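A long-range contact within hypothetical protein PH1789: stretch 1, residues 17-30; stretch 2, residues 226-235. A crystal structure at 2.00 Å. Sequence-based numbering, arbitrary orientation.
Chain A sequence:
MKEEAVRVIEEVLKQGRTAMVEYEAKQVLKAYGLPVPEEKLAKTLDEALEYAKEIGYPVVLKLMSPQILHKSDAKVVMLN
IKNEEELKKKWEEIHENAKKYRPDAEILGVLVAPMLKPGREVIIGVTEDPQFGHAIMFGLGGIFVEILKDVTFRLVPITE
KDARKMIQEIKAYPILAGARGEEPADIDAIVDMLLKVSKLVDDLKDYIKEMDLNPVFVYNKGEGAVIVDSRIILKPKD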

# COMPACT_ATOMS: atom_id res chain seq x y z
N ARG A 17 8.95 16.08 6.63
CA ARG A 17 8.15 15.53 5.54
C ARG A 17 6.78 15.11 6.05
O ARG A 17 6.65 14.71 7.20
CB ARG A 17 8.82 14.31 4.93
CG ARG A 17 9.85 14.59 3.87
CD ARG A 17 10.09 13.31 3.10
NE ARG A 17 10.71 12.28 3.92
CZ ARG A 17 10.42 10.98 3.84
NH1 ARG A 17 9.49 10.55 2.99
NH2 ARG A 17 11.07 10.12 4.60
N THR A 18 5.77 15.19 5.20
CA THR A 18 4.43 14.77 5.59
C THR A 18 4.05 13.50 4.84
O THR A 18 3.32 12.66 5.36
CB THR A 18 3.39 15.87 5.31
OG1 THR A 18 3.25 16.04 3.90
CG2 THR A 18 3.82 17.18 5.94
N ALA A 19 4.55 13.36 3.61
CA ALA A 19 4.23 12.18 2.81
C ALA A 19 5.25 11.05 3.00
O ALA A 19 6.45 11.24 2.84
CB ALA A 19 4.16 12.56 1.33
N MET A 20 4.75 9.88 3.36
CA MET A 20 5.62 8.72 3.55
C MET A 20 5.76 7.95 2.24
O MET A 20 4.80 7.80 1.49
CB MET A 20 5.02 7.79 4.61
CG MET A 20 4.75 8.44 5.95
SD MET A 20 4.22 7.25 7.19
CE MET A 20 5.79 6.52 7.65
N VAL A 21 6.97 7.45 1.97
CA VAL A 21 7.19 6.67 0.76
C VAL A 21 6.69 5.25 1.02
O VAL A 21 6.48 4.87 2.16
CB VAL A 21 8.69 6.66 0.34
CG1 VAL A 21 9.14 8.08 -0.02
CG2 VAL A 21 9.54 6.11 1.47
N GLU A 22 6.49 4.48 -0.04
CA GLU A 22 5.95 3.14 0.09
C GLU A 22 6.55 2.26 1.18
O GLU A 22 5.82 1.65 1.95
CB GLU A 22 6.03 2.40 -1.25
CG GLU A 22 5.31 1.06 -1.27
CD GLU A 22 5.34 0.40 -2.64
OE1 GLU A 22 5.69 1.08 -3.63
OE2 GLU A 22 5.01 -0.80 -2.72
N TYR A 23 7.88 2.19 1.26
CA TYR A 23 8.48 1.33 2.27
C TYR A 23 8.23 1.82 3.68
O TYR A 23 8.10 1.01 4.59
CB TYR A 23 9.98 1.11 2.00
CG TYR A 23 10.90 2.22 2.45
CD1 TYR A 23 11.25 2.38 3.79
CD2 TYR A 23 11.43 3.12 1.52
CE1 TYR A 23 12.11 3.41 4.20
CE2 TYR A 23 12.28 4.15 1.92
CZ TYR A 23 12.61 4.29 3.25
OH TYR A 23 13.43 5.32 3.63
N GLU A 24 8.14 3.13 3.87
CA GLU A 24 7.90 3.69 5.22
C GLU A 24 6.46 3.43 5.63
O GLU A 24 6.19 3.11 6.79
CB GLU A 24 8.15 5.20 5.24
CG GLU A 24 9.56 5.59 4.86
CD GLU A 24 9.71 7.09 4.66
OE1 GLU A 24 8.78 7.71 4.10
OE2 GLU A 24 10.76 7.64 5.05
N ALA A 25 5.54 3.60 4.69
CA ALA A 25 4.12 3.36 4.96
C ALA A 25 3.95 1.89 5.36
O ALA A 25 3.31 1.59 6.38
CB ALA A 25 3.30 3.66 3.71
N LYS A 26 4.52 0.99 4.58
CA LYS A 26 4.40 -0.44 4.86
C LYS A 26 4.97 -0.86 6.20
O LYS A 26 4.51 -1.83 6.80
CB LYS A 26 5.01 -1.25 3.72
CG LYS A 26 4.14 -1.22 2.48
CD LYS A 26 4.82 -1.91 1.32
CE LYS A 26 3.90 -2.01 0.11
NZ LYS A 26 4.63 -2.64 -1.03
N GLN A 27 5.98 -0.14 6.69
CA GLN A 27 6.54 -0.44 7.99
C GLN A 27 5.45 -0.15 9.02
O GLN A 27 5.29 -0.89 9.99
CB GLN A 27 7.76 0.46 8.26
CG GLN A 27 9.04 -0.00 7.58
CD GLN A 27 10.17 1.00 7.74
OE1 GLN A 27 10.25 1.99 7.01
NE2 GLN A 27 11.03 0.76 8.72
N VAL A 28 4.70 0.92 8.81
CA VAL A 28 3.61 1.26 9.73
C VAL A 28 2.56 0.15 9.67
O VAL A 28 2.06 -0.31 10.70
CB VAL A 28 2.95 2.60 9.35
CG1 VAL A 28 1.74 2.85 10.23
CG2 VAL A 28 3.96 3.73 9.49
N LEU A 29 2.24 -0.29 8.45
CA LEU A 29 1.26 -1.33 8.26
C LEU A 29 1.67 -2.64 8.92
O LEU A 29 0.88 -3.26 9.64
CB LEU A 29 1.00 -1.55 6.77
CG LEU A 29 0.52 -0.30 5.99
CD1 LEU A 29 0.19 -0.69 4.56
CD2 LEU A 29 -0.71 0.29 6.65
N LYS A 30 2.91 -3.07 8.71
CA LYS A 30 3.40 -4.31 9.31
C LYS A 30 3.36 -4.26 10.84
O LYS A 30 3.07 -5.27 11.49
CB LYS A 30 4.83 -4.61 8.84
CG LYS A 30 4.91 -5.08 7.39
CD LYS A 30 6.32 -5.53 7.01
CE LYS A 30 7.31 -4.38 7.04
NZ LYS A 30 8.65 -4.82 6.57
N VAL A 226 -3.27 -9.78 0.32
CA VAL A 226 -1.95 -9.15 0.36
C VAL A 226 -2.00 -7.69 -0.10
O VAL A 226 -2.68 -7.36 -1.07
CB VAL A 226 -0.94 -9.95 -0.51
CG1 VAL A 226 -1.30 -9.83 -1.98
CG2 VAL A 226 0.47 -9.46 -0.25
N ILE A 227 -1.29 -6.83 0.62
CA ILE A 227 -1.23 -5.40 0.30
C ILE A 227 -0.10 -5.17 -0.70
O ILE A 227 1.05 -5.50 -0.43
CB ILE A 227 -0.96 -4.59 1.57
CG1 ILE A 227 -2.12 -4.77 2.55
CG2 ILE A 227 -0.75 -3.13 1.22
CD1 ILE A 227 -1.82 -4.27 3.96
N VAL A 228 -0.43 -4.60 -1.85
CA VAL A 228 0.57 -4.37 -2.88
C VAL A 228 1.28 -3.02 -2.82
O VAL A 228 2.48 -2.93 -3.08
CB VAL A 228 -0.05 -4.58 -4.28
CG1 VAL A 228 1.00 -4.39 -5.36
CG2 VAL A 228 -0.65 -5.98 -4.35
N ASP A 229 0.54 -1.97 -2.49
CA ASP A 229 1.12 -0.64 -2.39
C ASP A 229 0.33 0.08 -1.31
O ASP A 229 -0.77 -0.35 -0.96
CB ASP A 229 0.99 0.11 -3.72
CG ASP A 229 1.97 1.26 -3.85
OD1 ASP A 229 2.39 1.82 -2.82
OD2 ASP A 229 2.33 1.62 -4.99
N SER A 230 0.89 1.16 -0.78
CA SER A 230 0.22 1.93 0.27
C SER A 230 0.80 3.33 0.36
O SER A 230 1.97 3.56 0.06
CB SER A 230 0.39 1.24 1.62
OG SER A 230 -0.15 2.02 2.68
N ARG A 231 -0.04 4.27 0.77
CA ARG A 231 0.41 5.64 0.93
C ARG A 231 -0.13 6.17 2.25
O ARG A 231 -1.26 5.88 2.64
CB ARG A 231 -0.06 6.53 -0.22
CG ARG A 231 -1.54 6.81 -0.24
CD ARG A 231 -1.85 7.96 -1.19
NE ARG A 231 -2.66 8.98 -0.54
CZ ARG A 231 -2.47 10.29 -0.68
NH1 ARG A 231 -1.49 10.74 -1.45
NH2 ARG A 231 -3.27 11.15 -0.06
N ILE A 232 0.72 6.91 2.96
CA ILE A 232 0.33 7.50 4.23
C ILE A 232 0.77 8.96 4.23
O ILE A 232 1.93 9.27 3.93
CB ILE A 232 1.00 6.77 5.43
CG1 ILE A 232 0.52 5.32 5.49
CG2 ILE A 232 0.67 7.48 6.73
CD1 ILE A 232 1.14 4.51 6.63
N ILE A 233 -0.17 9.85 4.53
CA ILE A 233 0.11 11.29 4.60
C ILE A 233 -0.01 11.67 6.08
O ILE A 233 -1.06 11.48 6.69
CB ILE A 233 -0.90 12.12 3.79
CG1 ILE A 233 -0.86 11.71 2.31
CG2 ILE A 233 -0.59 13.61 3.96
CD1 ILE A 233 0.53 11.76 1.69
N LEU A 234 1.07 12.21 6.63
CA LEU A 234 1.09 12.60 8.03
C LEU A 234 0.71 14.05 8.27
O LEU A 234 0.77 14.89 7.37
CB LEU A 234 2.49 12.34 8.60
CG LEU A 234 3.00 10.90 8.53
CD1 LEU A 234 4.47 10.86 8.92
CD2 LEU A 234 2.17 10.00 9.45
N LYS A 235 0.29 14.33 9.50
CA LYS A 235 -0.09 15.67 9.92
C LYS A 235 1.14 16.31 10.54
O LYS A 235 1.87 15.67 11.29
CB LYS A 235 -1.23 15.60 10.94
CG LYS A 235 -2.57 15.21 10.33
CD LYS A 235 -3.40 14.32 11.24
CE LYS A 235 -4.06 15.08 12.36
NZ LYS A 235 -5.08 14.22 13.01
O HOH W 1 3.66 6.03 -0.32
O HOH W 2 2.29 8.55 1.00
O HOH W 3 3.63 -5.50 -1.29

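Two backbone hydrogen bonds start the contact. Leu234 N donates to Thr18 O at 2.6 Å, and Met20 N donates to Ile232 O at 2.9 Å, both nearly linear. These bonds flank the antiparallel pair Ala19–Ile233, whose CA atoms lie 4.6 Å apart. Two waters extend the pairing: one lies between Met20 O (2.7 Å) and Ile232 O (3.0 Å), beside the Met20 N to Ile232 O bond, and the other bridges Met20 O (2.8 Å) and Ser230 O (3.0 Å), where the direct backbone bonds have ended.

Helix 22-30 then crosses strand 230-234 at 88°, with 7.0 Å between axes. So close an approach suits a small residue, and Ala25 points toward the strand, its CB 3.7 Å from Ile232 CG1. Ile232, the residue most covered by the opposite stretch, also places CD1 3.8 Å from Val28 CB and CG2 3.6 Å from Met20 SD. Its branched chain thus meets both helix and strand, while flexible Met20 also sets CG 3.8 Å from Leu234 CD1. Farther along the helix, Leu29 CD1 reaches Ile227 CD1 (4.1 Å) and lies 3.3 Å from Ser230 OG. On the other sheet face, Ala19 CB meets Ile233 CD1 at 3.7 Å, a lighter contact between partly exposed residues.

Charge is handled by reach. Lys26, with chi2 to chi4 all t, extends its amine to Val228 O (NZ to O, 3.0 Å), a hydrogen bond to a carbonyl in the turn between strands. The same NZ forms a salt bridge with Glu22 OE2 at 2.5 Å and donates to a water (3.0 Å) that lies 2.7 Å from Ile227 O. Glu22 OE1 and Asp229 OD1, 3.5 Å apart, are like charges rather than partners; Asp229 OD1 instead accepts from Ser230 N at 2.6 Å. The two stretches together bury 724 Å², both sides summed.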